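Local structure of phenylalanine ammonia-lyase (Rhodosporidium toruloides, 1Y2M) at residues 586-589 against 595-598; 591-596 against 632-637. The protein catalyses the non-oxidative deamination of L-phenylalanine and L-tyrosine to trans-cinnamic and p-coumaric acid, working as a homotetramer built as a dimer of dimers. All coordinates share one frame; numbering follows the deposited sequence.

Contact 1: residues 586-589 against 595-598; sequences EQTN and PRWH
R596 leaves its helix with CG anti to the backbone N (chi1 -169°) and stays extended to the guanidinium, which carries NE to T588, whose OG1 is held between its own backbone N and carbonyl carbon. The contact closes the short loop between the consecutive helices 570-587 and 593-611: T588 and N589 follow the end of the first, and R596 lies in the first turn of the second and reaches back across the link. R596 NE donates to T588 OG1 at 3.1 Å, with the oxygen close to the guanidinium plane. The N-H...O angle is 155°. T588 O is just as close to NE, but the angle is too poor for a hydrogen bond. The guanidinium is gripped a second time by L585 O, which accepts from NH2, so two bonds fix its rotation against the end of the preceding helix. Over one of its faces lies the backbone of N589, with CA 3.5 Å from R596 NH2; the amide of N589 turns to other partners, ND2 donating to L452 O and A446 O. The neighbouring Q587 faces the second subunit, where its OE1 is hydrogen-bonded to R584 NH1 of that subunit. A water completes the bridge between the two segments, accepting from T588 OG1 at 2.7 Å and donating to R596 O at 2.8 Å.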
# COMPACT_ATOMS: atom_id res chain seq x y z
N GLU B 586 -14.60 -37.66 -15.83
CA GLU B 586 -14.33 -36.41 -15.08
C GLU B 586 -12.99 -35.82 -15.45
O GLU B 586 -12.76 -34.61 -15.33
CB GLU B 586 -14.39 -36.66 -13.57
CG GLU B 586 -13.98 -35.46 -12.73
CD GLU B 586 -14.55 -35.44 -11.30
OE1 GLU B 586 -15.56 -36.13 -11.02
OE2 GLU B 586 -13.98 -34.68 -10.47
N GLN B 587 -12.07 -36.66 -15.92
CA GLN B 587 -10.73 -36.22 -16.17
C GLN B 587 -10.36 -36.08 -17.65
O GLN B 587 -9.29 -35.60 -17.96
CB GLN B 587 -9.74 -37.10 -15.38
CG GLN B 587 -9.54 -38.44 -15.89
CD GLN B 587 -8.92 -39.42 -14.87
OE1 GLN B 587 -9.04 -40.59 -15.04
NE2 GLN B 587 -8.22 -38.92 -13.84
N THR B 588 -11.27 -36.44 -18.54
CA THR B 588 -11.05 -36.30 -19.97
C THR B 588 -11.92 -35.19 -20.57
O THR B 588 -12.19 -35.19 -21.77
CB THR B 588 -11.29 -37.61 -20.69
OG1 THR B 588 -12.62 -38.06 -20.45
CG2 THR B 588 -10.30 -38.66 -20.15
N ASN B 589 -12.21 -34.19 -19.76
CA ASN B 589 -13.05 -33.09 -20.17
C ASN B 589 -12.35 -32.08 -21.12
O ASN B 589 -13.01 -31.16 -21.62
CB ASN B 589 -13.70 -32.40 -18.95
CG ASN B 589 -12.67 -32.01 -17.84
OD1 ASN B 589 -11.60 -32.63 -17.70
ND2 ASN B 589 -13.02 -30.97 -17.04
N PRO B 595 -12.34 -39.09 -29.59
CA PRO B 595 -11.37 -39.84 -28.75
C PRO B 595 -11.77 -39.96 -27.27
O PRO B 595 -11.35 -40.93 -26.64
CB PRO B 595 -10.06 -39.04 -28.91
CG PRO B 595 -10.50 -37.65 -29.28
CD PRO B 595 -11.73 -37.91 -30.20
N ARG B 596 -12.51 -39.01 -26.73
CA ARG B 596 -12.98 -39.08 -25.36
C ARG B 596 -13.75 -40.36 -25.11
O ARG B 596 -13.53 -41.04 -24.13
CB ARG B 596 -13.88 -37.90 -25.05
CG ARG B 596 -14.15 -37.82 -23.55
CD ARG B 596 -14.95 -36.60 -23.16
NE ARG B 596 -14.99 -36.43 -21.71
CZ ARG B 596 -15.72 -35.50 -21.13
NH1 ARG B 596 -16.41 -34.66 -21.88
NH2 ARG B 596 -15.73 -35.38 -19.83
N TRP B 597 -14.70 -40.64 -25.99
CA TRP B 597 -15.56 -41.82 -25.77
C TRP B 597 -14.85 -43.14 -26.02
O TRP B 597 -15.11 -44.12 -25.35
CB TRP B 597 -16.87 -41.68 -26.55
CG TRP B 597 -17.77 -40.72 -25.80
CD1 TRP B 597 -18.09 -39.45 -26.15
CD2 TRP B 597 -18.36 -40.96 -24.53
NE1 TRP B 597 -18.89 -38.89 -25.18
CE2 TRP B 597 -19.07 -39.80 -24.18
CE3 TRP B 597 -18.35 -42.06 -23.65
CZ2 TRP B 597 -19.78 -39.71 -22.98
CZ3 TRP B 597 -19.07 -41.97 -22.47
CH2 TRP B 597 -19.78 -40.79 -22.15
N HIS B 598 -13.94 -43.17 -26.99
CA HIS B 598 -13.14 -44.35 -27.19
C HIS B 598 -12.21 -44.58 -26.01
O HIS B 598 -12.03 -45.71 -25.60
CB HIS B 598 -12.42 -44.30 -28.54
CG HIS B 598 -13.36 -44.55 -29.68
ND1 HIS B 598 -13.80 -45.81 -30.02
CD2 HIS B 598 -13.98 -43.69 -30.52
CE1 HIS B 598 -14.66 -45.72 -31.02
NE2 HIS B 598 -14.78 -44.45 -31.35
O HOH W 1 -12.66 -40.56 -21.56

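Contact 2: residues 591-596 against 632-637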
# COMPACT_ATOMS: atom_id res chain seq x y z
N TYR B 591 -10.66 -33.56 -23.83
CA TYR B 591 -10.58 -34.36 -25.03
C TYR B 591 -11.70 -34.01 -25.96
O TYR B 591 -12.83 -33.72 -25.53
CB TYR B 591 -10.76 -35.86 -24.71
CG TYR B 591 -9.60 -36.61 -24.09
CD1 TYR B 591 -9.34 -37.91 -24.51
CD2 TYR B 591 -8.83 -36.09 -23.07
CE1 TYR B 591 -8.32 -38.65 -23.97
CE2 TYR B 591 -7.79 -36.85 -22.51
CZ TYR B 591 -7.56 -38.13 -22.98
OH TYR B 591 -6.57 -38.94 -22.51
N ASP B 592 -11.40 -34.10 -27.26
CA ASP B 592 -12.41 -34.01 -28.28
C ASP B 592 -13.36 -35.23 -28.16
O ASP B 592 -13.01 -36.27 -27.56
CB ASP B 592 -11.75 -33.93 -29.62
CG ASP B 592 -11.24 -32.51 -29.96
OD1 ASP B 592 -11.33 -31.58 -29.14
OD2 ASP B 592 -10.72 -32.34 -31.09
N LEU B 593 -14.56 -35.06 -28.70
CA LEU B 593 -15.65 -35.98 -28.42
C LEU B 593 -15.35 -37.42 -28.80
O LEU B 593 -15.51 -38.33 -28.00
CB LEU B 593 -16.92 -35.48 -29.10
CG LEU B 593 -18.15 -36.36 -28.92
CD1 LEU B 593 -18.59 -36.31 -27.49
CD2 LEU B 593 -19.30 -35.94 -29.85
N VAL B 594 -14.87 -37.61 -30.02
CA VAL B 594 -14.64 -38.96 -30.50
C VAL B 594 -13.55 -39.68 -29.68
O VAL B 594 -13.80 -40.76 -29.14
CB VAL B 594 -14.34 -38.97 -31.99
CG1 VAL B 594 -13.89 -40.37 -32.48
CG2 VAL B 594 -15.61 -38.52 -32.73
N PRO B 595 -12.34 -39.09 -29.59
CA PRO B 595 -11.37 -39.84 -28.75
C PRO B 595 -11.77 -39.96 -27.27
O PRO B 595 -11.35 -40.93 -26.64
CB PRO B 595 -10.06 -39.04 -28.91
CG PRO B 595 -10.50 -37.65 -29.28
CD PRO B 595 -11.73 -37.91 -30.20
N ARG B 596 -12.51 -39.01 -26.73
CA ARG B 596 -12.98 -39.08 -25.36
C ARG B 596 -13.75 -40.36 -25.11
O ARG B 596 -13.53 -41.04 -24.13
CB ARG B 596 -13.88 -37.90 -25.05
CG ARG B 596 -14.15 -37.82 -23.55
CD ARG B 596 -14.95 -36.60 -23.16
NE ARG B 596 -14.99 -36.43 -21.71
CZ ARG B 596 -15.72 -35.50 -21.13
NH1 ARG B 596 -16.41 -34.66 -21.88
NH2 ARG B 596 -15.73 -35.38 -19.83
N SER B 632 -22.29 -45.11 -29.70
CA SER B 632 -23.57 -44.76 -29.11
C SER B 632 -23.45 -43.48 -28.29
O SER B 632 -24.30 -42.58 -28.37
CB SER B 632 -24.08 -45.93 -28.26
OG SER B 632 -25.25 -45.57 -27.53
N ALA B 633 -22.42 -43.37 -27.46
CA ALA B 633 -22.21 -42.17 -26.65
C ALA B 633 -21.93 -40.91 -27.50
O ALA B 633 -22.42 -39.81 -27.20
CB ALA B 633 -21.13 -42.37 -25.64
N ILE B 634 -21.16 -41.10 -28.57
CA ILE B 634 -20.85 -40.02 -29.47
C ILE B 634 -22.15 -39.51 -30.15
O ILE B 634 -22.45 -38.29 -30.15
CB ILE B 634 -19.82 -40.48 -30.51
CG1 ILE B 634 -18.46 -40.74 -29.80
CG2 ILE B 634 -19.66 -39.41 -31.63
CD1 ILE B 634 -17.46 -41.56 -30.54
N SER B 635 -22.95 -40.42 -30.69
CA SER B 635 -24.23 -40.04 -31.29
C SER B 635 -25.15 -39.42 -30.30
O SER B 635 -25.79 -38.42 -30.61
CB SER B 635 -24.95 -41.23 -31.91
OG SER B 635 -24.06 -41.88 -32.78
N LEU B 636 -25.28 -40.01 -29.13
CA LEU B 636 -26.19 -39.44 -28.15
C LEU B 636 -25.78 -38.00 -27.73
O LEU B 636 -26.61 -37.11 -27.59
CB LEU B 636 -26.27 -40.34 -26.93
CG LEU B 636 -27.20 -39.95 -25.77
CD1 LEU B 636 -28.64 -39.69 -26.25
CD2 LEU B 636 -27.21 -41.06 -24.74
N THR B 637 -24.48 -37.79 -27.54
CA THR B 637 -23.98 -36.47 -27.21
C THR B 637 -24.39 -35.47 -28.28
O THR B 637 -24.89 -34.39 -27.97
CB THR B 637 -22.44 -36.49 -27.07
OG1 THR B 637 -22.08 -37.33 -26.00
CG2 THR B 637 -21.92 -35.10 -26.80
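L593 and V594, in the first turn of helix 593-611, pack against I634 and T637 of helix 619-646 in an apolar helix-helix contact within the helical C-terminal part of the chain. The backbones come nearest at V594 and I634, whose CA atoms are 6.4 Å apart.

The contact across the segments is van der Waals packing, without a hydrogen bond. L593 holds CG anti to its backbone N (chi1 179°) and spreads its two methyls over different partners. CD1 meets T637 tip to tip, 3.6 Å from CG2, while CD2 lies 3.9 Å from I634 CG2 as the two side chains cross at a slant. I634 divides its own contacts in the same manner: with CG1 beside the backbone N and the chain extended beyond it (chi2 163°), CD1 swings over the start of the opposing helix, 3.8 Å from V594 CA. The V594 side chain adds a looser touch, CG2 standing 4.2 Å from I634 CD1. L593 and I634 are buried, whereas V594 is exposed, so the packing runs from the interior out to the surface. R638, next along helix 619-646, touches both L593 and V594.

The polar bonds do not cross between the helices. The start of helix 593-611 is tied to D460, whose OD1 accepts from L593 N, and to S462, whose OG bonds to OD2 of D592, the residue before the helix. On the other helix, T637 turns its hydroxyl back to its own backbone and its methyl toward L593. T637 N and OG1 both donate to A633 O, from opposite faces of the carbonyl plane, OG1 at 2.8 Å.

How the contacts relate
Both contacts use the start of helix 593-611, and they share P595 and R596, but they tie it to different neighbours. Contact 1 is local and polar, joining it to the end of the preceding helix through an arginine, a hydroxyl and a water in a buried place. Contact 2 bridges 35 intervening residues to helix 619-646 by methyl packing that is only partly buried. Their centres are 8 Å apart, and W597 connects them: its ring packs on A633, with CD2 3.3 Å from A633 CB, and on T637. Both lie away from the active site, and both touch the second subunit, where P595 packs on D354 of that second subunit.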